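Local atomic coordinates of AvrRpt2 (Erwinia amylovora, PDB entry 6HQZ), a protein that probably acts as a papain-like cysteine protease of the C70 family, a type III effector of a plant pathogen linked to induced resistance to fire blight. Residues L72-F78 with F137-W143; G91-F95 with M106-T110; L83-L87 with L109-D113. Numbering follows the deposited sequence.

How the contacts relate
This chain is the C-terminal, papain-like protease part of a longer effector. From the N terminus, residues 72-78 come first, in the loop between strand 67-69 and helix 80-90. Their partner, residues 137-143, is the farthest along the chain, so contact 1 encloses the other two. Residues 83-87 of the helix follow, then 91-95, which lead from the helix into strand 93-98. Both meet strand 104-113. Contact 2 closes the short hairpin of strands 93-98 and 104-113. Contact 3 closes a wider loop and ends on the same strand, sharing Leu109 and Thr110. Helix 80-90 is thereby tied to the sheet. Phe78 and Phe137 pack on Leu83, Phe137 on Phe95, and Ile93 on Leu87.

Contact 1 of 3, residues L72-F78 with F137-W143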
loop_
_atom_site.group_PDB
_atom_site.type_symbol
_atom_site.label_atom_id
_atom_site.label_comp_id
_atom_site.label_asym_id
_atom_site.label_seq_id
_atom_site.Cartn_x
_atom_site.Cartn_y
_atom_site.Cartn_z
ATOM N N LEU A 72 4.555 15.540 -3.693
ATOM C CA LEU A 72 4.209 15.415 -5.080
ATOM C C LEU A 72 5.385 15.108 -5.971
ATOM O O LEU A 72 6.429 15.746 -5.877
ATOM C CB LEU A 72 3.530 16.700 -5.566
ATOM C CG LEU A 72 2.231 16.998 -4.799
ATOM C CD1 LEU A 72 1.634 18.299 -5.335
ATOM C CD2 LEU A 72 1.183 15.887 -4.922
ATOM N N PRO A 73 5.204 14.200 -6.913
ATOM C CA PRO A 73 6.323 13.891 -7.808
ATOM C C PRO A 73 6.634 15.008 -8.820
ATOM O O PRO A 73 5.735 15.703 -9.328
ATOM C CB PRO A 73 5.816 12.643 -8.544
ATOM C CG PRO A 73 4.347 12.723 -8.458
ATOM C CD PRO A 73 4.054 13.318 -7.150
ATOM N N GLU A 74 7.912 15.141 -9.110
ATOM C CA GLU A 74 8.438 16.167 -9.998
ATOM C C GLU A 74 7.855 16.028 -11.373
ATOM O O GLU A 74 7.670 17.015 -12.067
ATOM C CB GLU A 74 9.961 16.054 -10.121
ATOM C CG GLU A 74 10.755 17.109 -9.413
ATOM C CD GLU A 74 12.278 16.952 -9.637
ATOM O OE1 GLU A 74 12.783 16.929 -10.825
ATOM O OE2 GLU A 74 12.987 16.885 -8.591
ATOM N N SER A 75 7.570 14.779 -11.759
ATOM C CA SER A 75 7.106 14.437 -13.085
ATOM C C SER A 75 5.660 14.890 -13.290
ATOM O O SER A 75 5.166 14.836 -14.398
ATOM C CB SER A 75 7.133 12.907 -13.214
ATOM O OG SER A 75 6.278 12.371 -12.186
ATOM N N ARG A 76 4.965 15.283 -12.217
ATOM C CA ARG A 76 3.536 15.601 -12.289
ATOM C C ARG A 76 2.703 14.449 -12.838
ATOM O O ARG A 76 1.770 14.670 -13.626
ATOM C CB ARG A 76 3.283 16.818 -13.163
ATOM C CG ARG A 76 4.089 18.047 -12.862
ATOM C CD ARG A 76 3.415 18.876 -11.826
ATOM N NE ARG A 76 3.366 20.334 -12.046
ATOM C CZ ARG A 76 2.476 21.002 -12.791
ATOM N NH1 ARG A 76 1.599 20.432 -13.605
ATOM N NH2 ARG A 76 2.507 22.296 -12.724
ATOM N N GLN A 77 3.034 13.225 -12.439
ATOM C CA GLN A 77 2.266 12.060 -12.815
ATOM C C GLN A 77 2.403 10.964 -11.716
ATOM O O GLN A 77 3.492 10.681 -11.284
ATOM C CB GLN A 77 2.870 11.544 -14.100
ATOM C CG GLN A 77 1.985 10.758 -15.007
ATOM C CD GLN A 77 2.608 10.683 -16.392
ATOM O OE1 GLN A 77 2.193 11.395 -17.336
ATOM N NE2 GLN A 77 3.636 9.874 -16.511
ATOM N N PHE A 78 1.308 10.361 -11.287
ATOM C CA PHE A 78 1.282 9.179 -10.446
ATOM C C PHE A 78 0.943 7.956 -11.269
ATOM O O PHE A 78 0.105 7.998 -12.189
ATOM C CB PHE A 78 0.210 9.288 -9.335
ATOM C CG PHE A 78 0.547 10.240 -8.246
ATOM C CD1 PHE A 78 1.400 9.892 -7.263
ATOM C CD2 PHE A 78 -0.022 11.504 -8.206
ATOM C CE1 PHE A 78 1.740 10.776 -6.269
ATOM C CE2 PHE A 78 0.302 12.397 -7.226
ATOM C CZ PHE A 78 1.132 12.024 -6.232
ATOM N N PHE A 137 -7.088 12.329 -13.408
ATOM C CA PHE A 137 -6.579 12.702 -12.142
ATOM C C PHE A 137 -5.226 13.406 -12.240
ATOM O O PHE A 137 -5.012 14.482 -11.665
ATOM C CB PHE A 137 -6.517 11.481 -11.246
ATOM C CG PHE A 137 -5.844 11.756 -9.953
ATOM C CD1 PHE A 137 -6.553 12.293 -8.912
ATOM C CD2 PHE A 137 -4.495 11.412 -9.792
ATOM C CE1 PHE A 137 -5.900 12.512 -7.698
ATOM C CE2 PHE A 137 -3.840 11.687 -8.629
ATOM C CZ PHE A 137 -4.556 12.170 -7.571
ATOM N N ASN A 138 -4.324 12.809 -13.003
ATOM C CA ASN A 138 -3.057 13.450 -13.217
ATOM C C ASN A 138 -3.135 14.815 -13.947
ATOM O O ASN A 138 -2.360 15.748 -13.683
ATOM C CB ASN A 138 -2.089 12.513 -13.974
ATOM C CG ASN A 138 -1.560 11.409 -13.093
ATOM O OD1 ASN A 138 -1.142 11.654 -11.950
ATOM N ND2 ASN A 138 -1.490 10.178 -13.654
ATOM N N GLN A 139 -4.031 14.897 -14.884
ATOM C CA GLN A 139 -4.193 16.171 -15.621
ATOM C C GLN A 139 -4.756 17.275 -14.745
ATOM O O GLN A 139 -4.379 18.426 -14.909
ATOM C CB GLN A 139 -5.156 16.001 -16.758
ATOM C CG GLN A 139 -5.401 17.299 -17.537
ATOM C CD GLN A 139 -6.485 17.076 -18.580
ATOM O OE1 GLN A 139 -6.763 15.925 -18.958
ATOM N NE2 GLN A 139 -7.111 18.168 -19.045
ATOM N N ARG A 140 -5.619 16.895 -13.812
ATOM C CA ARG A 140 -6.467 17.886 -13.110
ATOM C C ARG A 140 -6.136 18.108 -11.674
ATOM O O ARG A 140 -6.632 19.048 -11.098
ATOM C CB ARG A 140 -7.923 17.457 -13.243
ATOM C CG ARG A 140 -8.340 17.351 -14.694
ATOM C CD ARG A 140 -9.790 16.980 -14.856
ATOM N NE ARG A 140 -10.145 17.158 -16.264
ATOM C CZ ARG A 140 -10.298 18.353 -16.833
ATOM N NH1 ARG A 140 -10.207 19.485 -16.100
ATOM N NH2 ARG A 140 -10.540 18.432 -18.129
ATOM N N LEU A 141 -5.231 17.313 -11.108
ATOM C CA LEU A 141 -4.799 17.511 -9.745
ATOM C C LEU A 141 -4.166 18.871 -9.551
ATOM O O LEU A 141 -3.562 19.440 -10.506
ATOM C CB LEU A 141 -3.755 16.435 -9.347
ATOM C CG LEU A 141 -3.271 16.440 -7.913
ATOM C CD1 LEU A 141 -4.342 16.112 -6.874
ATOM C CD2 LEU A 141 -2.128 15.430 -7.787
ATOM N N ALA A 142 -4.351 19.423 -8.365
ATOM C CA ALA A 142 -3.759 20.724 -8.023
ATOM C C ALA A 142 -2.226 20.735 -7.841
ATOM O O ALA A 142 -1.758 21.169 -6.839
ATOM C CB ALA A 142 -4.429 21.263 -6.772
ATOM N N TRP A 143 -1.501 20.418 -8.892
ATOM C CA TRP A 143 -0.037 20.301 -8.873
ATOM C C TRP A 143 0.676 21.545 -8.412
ATOM O O TRP A 143 1.763 21.458 -7.890
ATOM C CB TRP A 143 0.464 19.930 -10.250
ATOM C CG TRP A 143 0.058 18.614 -10.667
ATOM C CD1 TRP A 143 -0.892 18.310 -11.551
ATOM C CD2 TRP A 143 0.588 17.385 -10.197
ATOM N NE1 TRP A 143 -0.987 16.958 -11.701
ATOM C CE2 TRP A 143 -0.102 16.359 -10.860
ATOM C CE3 TRP A 143 1.598 17.050 -9.295
ATOM C CZ2 TRP A 143 0.173 14.989 -10.641
ATOM C CZ3 TRP A 143 1.915 15.683 -9.108
ATOM C CH2 TRP A 143 1.176 14.678 -9.760
HETATM O O HOH W 1 0.036 16.250 -14.852
#
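Leu72 points toward the second segment. Its CB lies 4.0 Å from Trp143 CZ3, and its CD2 is 4.4 Å from Leu141 CD2. Pro73 follows with its CD 3.7 Å from Trp143 CZ3, at the edge of the indole. A type I beta turn then runs from Pro73 to Arg76, closed by Arg76 N to Pro73 O at 3.0 Å. It brings the Arg76 backbone over the indole face: Arg76 CA sits 3.5 Å from the centroid of the six-membered ring of Trp143, a CH-pi contact almost on the ring normal. The side chain runs on along the indole, and a guanidinium face meets Trp143 CB, 3.4 Å from Arg76 CZ. A water bridges two carbonyls, donating to Arg76 O at 2.6 Å and to Asn138 O at 2.7 Å. Asn138 O also accepts from Trp143 NE1 at 2.7 Å. Gln77 passes close to Asn138, its CA 3.5 Å from Asn138 OD1. At Phe78 the Asn138 amide imitates a strand neighbour. Phe78 N donates to Asn138 OD1 at 2.8 Å, and Asn138 ND2 donates to Phe78 O at 3.1 Å. Phe78 CE2 touches Trp143 CH2 at 3.5 Å and Leu141 CD2 at 3.9 Å, while Phe78 CD2 meets Phe137 CE2 at 3.8 Å. Further in, Phe78 reaches Leu83 and Leu86 of helix 80-90 and Met149 of strand 149-152. Here the loop before helix 80-90 packs on the C-terminal end of helix 134-140 and the turn after it, at the edge of the papain-like protease domain.

Contact 2 of 3, residues G91-F95 with M106-T110; sequences GPIMF and MSVLT
This is the pairing of two antiparallel strands in a beta hairpin, buried near the centre of the protease domain. Strands 93-98 and 104-113 are the two middle strands of its antiparallel sheet. The axes of segments 93-95 and 106-110 approach to 4.5 Å, with N-to-C directions 145° apart. Gly91 leaves helix 80-90 with phi/psi of 90/-161, and Pro92 leads into extended conformation. Ile93 and Leu109 form a hydrogen-bonded pair: Ile93 N to Leu109 O is 3.2 Å, and Leu109 N to Ile93 O is 2.7 Å. Met94 and Val108 are the non-hydrogen-bonded pair, with CA atoms 4.4 Å apart. Phe95 and Ser107 are hydrogen-bonded again, Phe95 N to Ser107 O at 2.9 Å and Ser107 N to Phe95 O at 3.0 Å. Ile93, Phe95, Ser107 and Leu109 share one face of the sheet, and Ile93 packs there on helix 80-90. Met94 and Val108 take the other face, against helix 19-27. Helix 19-27 packed on an antiparallel sheet is consistent with the papain-like fold. On that side Met94 (chi1 p) puts its CE 3.6 Å from Met106 CE, and Pro92 CB lies 3.7 Å from Val108 CG1. Phe95 also has chi1 p, which lays its ring across the partner strand. Ser107 CB is 4.1 Å from the ring centroid, and Phe95 CE1 comes within 3.7 Å of Leu109 N at the ring edge.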
loop_
_atom_site.group_PDB
_atom_site.type_symbol
_atom_site.label_atom_id
_atom_site.label_comp_id
_atom_site.label_asym_id
_atom_site.label_seq_id
_atom_site.Cartn_x
_atom_site.Cartn_y
_atom_site.Cartn_z
ATOM N N GLY A 91 -4.151 5.899 4.291
ATOM C CA GLY A 91 -5.581 5.809 4.396
ATOM C C GLY A 91 -6.151 6.725 3.363
ATOM O O GLY A 91 -5.454 7.072 2.393
ATOM N N PRO A 92 -7.417 7.100 3.528
ATOM C CA PRO A 92 -7.977 7.974 2.477
ATOM C C PRO A 92 -7.292 9.355 2.345
ATOM O O PRO A 92 -6.763 9.960 3.332
ATOM C CB PRO A 92 -9.432 8.143 2.889
ATOM C CG PRO A 92 -9.517 7.736 4.306
ATOM C CD PRO A 92 -8.351 6.834 4.629
ATOM N N ILE A 93 -7.296 9.841 1.136
ATOM C CA ILE A 93 -6.526 11.043 0.809
ATOM C C ILE A 93 -7.469 12.054 0.110
ATOM O O ILE A 93 -8.108 11.751 -0.904
ATOM C CB ILE A 93 -5.391 10.716 -0.163
ATOM C CG1 ILE A 93 -4.381 9.805 0.460
ATOM C CG2 ILE A 93 -4.693 11.997 -0.642
ATOM C CD1 ILE A 93 -3.495 9.101 -0.544
ATOM N N MET A 94 -7.561 13.231 0.698
ATOM C CA MET A 94 -8.384 14.275 0.079
ATOM C C MET A 94 -7.549 15.117 -0.876
ATOM O O MET A 94 -6.471 15.621 -0.497
ATOM C CB MET A 94 -9.097 15.158 1.072
ATOM C CG MET A 94 -8.328 15.881 2.090
ATOM S SD MET A 94 -9.475 16.725 3.240
ATOM C CE MET A 94 -8.534 18.211 3.494
ATOM N N PHE A 95 -8.089 15.257 -2.080
ATOM C CA PHE A 95 -7.400 15.919 -3.189
ATOM C C PHE A 95 -8.235 17.029 -3.804
ATOM O O PHE A 95 -9.477 16.961 -3.969
ATOM C CB PHE A 95 -6.944 14.919 -4.276
ATOM C CG PHE A 95 -8.032 14.275 -5.051
ATOM C CD1 PHE A 95 -8.647 13.156 -4.542
ATOM C CD2 PHE A 95 -8.386 14.699 -6.306
ATOM C CE1 PHE A 95 -9.613 12.482 -5.255
ATOM C CE2 PHE A 95 -9.333 14.009 -7.046
ATOM C CZ PHE A 95 -9.966 12.923 -6.511
ATOM N N MET A 106 -12.937 19.398 -4.101
ATOM C CA MET A 106 -12.243 18.481 -3.271
ATOM C C MET A 106 -12.986 17.176 -3.233
ATOM O O MET A 106 -14.221 17.194 -3.165
ATOM C CB MET A 106 -12.152 19.030 -1.872
ATOM C CG MET A 106 -11.204 20.158 -1.662
ATOM S SD MET A 106 -11.349 20.706 0.037
ATOM C CE MET A 106 -10.674 19.261 0.848
ATOM N N SER A 107 -12.230 16.066 -3.273
ATOM C CA SER A 107 -12.796 14.730 -3.256
ATOM C C SER A 107 -11.911 13.849 -2.460
ATOM O O SER A 107 -10.793 14.240 -2.094
ATOM C CB SER A 107 -12.936 14.194 -4.671
ATOM O OG SER A 107 -13.896 14.941 -5.415
ATOM N N VAL A 108 -12.383 12.652 -2.160
ATOM C CA VAL A 108 -11.611 11.714 -1.366
ATOM C C VAL A 108 -11.265 10.485 -2.105
ATOM O O VAL A 108 -12.166 9.744 -2.508
ATOM C CB VAL A 108 -12.379 11.305 -0.067
ATOM C CG1 VAL A 108 -11.504 10.273 0.694
ATOM C CG2 VAL A 108 -12.654 12.531 0.805
ATOM N N LEU A 109 -9.951 10.286 -2.301
ATOM C CA LEU A 109 -9.383 9.115 -2.949
ATOM C C LEU A 109 -9.491 7.940 -2.002
ATOM O O LEU A 109 -9.023 8.040 -0.849
ATOM C CB LEU A 109 -7.914 9.302 -3.270
ATOM C CG LEU A 109 -7.270 8.158 -4.053
ATOM C CD1 LEU A 109 -7.906 7.901 -5.439
ATOM C CD2 LEU A 109 -5.801 8.516 -4.128
ATOM N N THR A 110 -10.064 6.859 -2.488
ATOM C CA THR A 110 -10.249 5.623 -1.642
ATOM C C THR A 110 -9.620 4.320 -2.169
ATOM O O THR A 110 -9.448 3.355 -1.391
ATOM C CB THR A 110 -11.728 5.324 -1.387
ATOM O OG1 THR A 110 -12.357 4.887 -2.630
ATOM C CG2 THR A 110 -12.395 6.555 -0.754
#

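Contact 3 of 3, residues L83-L87 with L109-D113; sequences LGNLL and LTGID
Helix 80-90 packs on strand 104-113 mainly through apolar side chains. It covers the Leu109 face of the central antiparallel sheet of the papain-like protease domain, opposite the Val108 face against helix 19-27. The axes of helix segment 83-87 and strand segment 109-113 approach to 8.1 Å, with N-to-C directions 142° apart (signed crossing angle -142°). Residues 83-87 are regular helix. The strand is extended except at a classic beta bulge, where Thr110 (phi/psi -122/-26) and Gly111 both face Ile120. The bulge lets Leu109 and Ile112, three residues apart, both point toward the helix. Leu87 (chi1 m, chi2 t) is the bump that fills the hollow between them. Gly111 forms its floor: Leu87 CD1 lies 3.6 Å from Gly111 CA. Leu87 CD2 lies 3.8 Å from Leu109 CG and 3.4 Å from Leu109 O. One turn earlier, Leu83 CB meets Ile112 CD1 at 3.6 Å, and Leu83 CD2 meets Leu109 CD2 at 4.2 Å. The CA of Gly84, which has no side chain, is 6.2 Å from that of Ile112. Around this layer, Ile119 of strand 118-123 touches Leu83, Leu109 and Ile112, Ile93 of strand 93-98 lies on Leu87, and Leu83 reaches Phe137 of helix 134-140.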
loop_
_atom_site.group_PDB
_atom_site.type_symbol
_atom_site.label_atom_id
_atom_site.label_comp_id
_atom_site.label_asym_id
_atom_site.label_seq_id
_atom_site.Cartn_x
_atom_site.Cartn_y
_atom_site.Cartn_z
ATOM N N LEU A 83 -0.189 5.432 -6.336
ATOM C CA LEU A 83 -1.386 5.832 -5.549
ATOM C C LEU A 83 -1.871 4.737 -4.549
ATOM O O LEU A 83 -2.270 5.026 -3.425
ATOM C CB LEU A 83 -2.519 6.227 -6.458
ATOM C CG LEU A 83 -2.243 7.580 -7.164
ATOM C CD1 LEU A 83 -3.320 7.817 -8.232
ATOM C CD2 LEU A 83 -2.158 8.726 -6.171
ATOM N N GLY A 84 -1.840 3.486 -4.989
ATOM C CA GLY A 84 -2.217 2.360 -4.125
ATOM C C GLY A 84 -1.308 2.248 -2.914
ATOM O O GLY A 84 -1.756 2.083 -1.764
ATOM N N ASN A 85 -0.010 2.356 -3.179
ATOM C CA ASN A 85 0.946 2.366 -2.106
ATOM C C ASN A 85 0.587 3.496 -1.119
ATOM O O ASN A 85 0.546 3.260 0.072
ATOM C CB ASN A 85 2.330 2.533 -2.727
ATOM C CG ASN A 85 3.447 2.621 -1.724
ATOM O OD1 ASN A 85 3.391 2.067 -0.610
ATOM N ND2 ASN A 85 4.539 3.275 -2.157
ATOM N N LEU A 86 0.317 4.708 -1.627
ATOM C CA LEU A 86 -0.014 5.852 -0.772
ATOM C C LEU A 86 -1.255 5.626 0.094
ATOM O O LEU A 86 -1.240 5.921 1.291
ATOM C CB LEU A 86 -0.179 7.141 -1.602
ATOM C CG LEU A 86 1.170 7.735 -2.065
ATOM C CD1 LEU A 86 0.982 8.873 -3.069
ATOM C CD2 LEU A 86 2.001 8.231 -0.881
ATOM N N LEU A 87 -2.314 5.103 -0.512
ATOM C CA LEU A 87 -3.559 4.759 0.237
ATOM C C LEU A 87 -3.353 3.671 1.298
ATOM O O LEU A 87 -3.902 3.708 2.409
ATOM C CB LEU A 87 -4.606 4.279 -0.764
ATOM C CG LEU A 87 -5.172 5.323 -1.714
ATOM C CD1 LEU A 87 -5.840 4.702 -2.917
ATOM C CD2 LEU A 87 -6.112 6.210 -0.959
ATOM N N LEU A 109 -9.951 10.286 -2.301
ATOM C CA LEU A 109 -9.383 9.115 -2.949
ATOM C C LEU A 109 -9.491 7.940 -2.002
ATOM O O LEU A 109 -9.023 8.040 -0.849
ATOM C CB LEU A 109 -7.914 9.302 -3.270
ATOM C CG LEU A 109 -7.270 8.158 -4.053
ATOM C CD1 LEU A 109 -7.906 7.901 -5.439
ATOM C CD2 LEU A 109 -5.801 8.516 -4.128
ATOM N N THR A 110 -10.064 6.859 -2.488
ATOM C CA THR A 110 -10.249 5.623 -1.642
ATOM C C THR A 110 -9.620 4.320 -2.169
ATOM O O THR A 110 -9.448 3.355 -1.391
ATOM C CB THR A 110 -11.728 5.324 -1.387
ATOM O OG1 THR A 110 -12.357 4.887 -2.630
ATOM C CG2 THR A 110 -12.395 6.555 -0.754
ATOM N N GLY A 111 -9.444 4.213 -3.485
ATOM C CA GLY A 111 -8.870 3.059 -4.062
ATOM C C GLY A 111 -8.460 3.238 -5.493
ATOM O O GLY A 111 -8.623 4.303 -6.060
ATOM N N ILE A 112 -7.940 2.175 -6.081
ATOM C CA ILE A 112 -7.467 2.163 -7.501
ATOM C C ILE A 112 -8.085 0.981 -8.171
ATOM O O ILE A 112 -8.080 -0.156 -7.622
ATOM C CB ILE A 112 -5.929 2.042 -7.589
ATOM C CG1 ILE A 112 -5.262 3.213 -6.845
ATOM C CG2 ILE A 112 -5.434 1.971 -9.045
ATOM C CD1 ILE A 112 -5.601 4.611 -7.391
ATOM N N ASP A 113 -8.605 1.249 -9.350
ATOM C CA ASP A 113 -9.054 0.237 -10.233
ATOM C C ASP A 113 -7.948 0.011 -11.282
ATOM O O ASP A 113 -7.881 0.724 -12.291
ATOM C CB ASP A 113 -10.410 0.669 -10.834
ATOM C CG ASP A 113 -10.927 -0.276 -11.924
ATOM O OD1 ASP A 113 -10.177 -1.160 -12.441
ATOM O OD2 ASP A 113 -12.111 -0.124 -12.289
#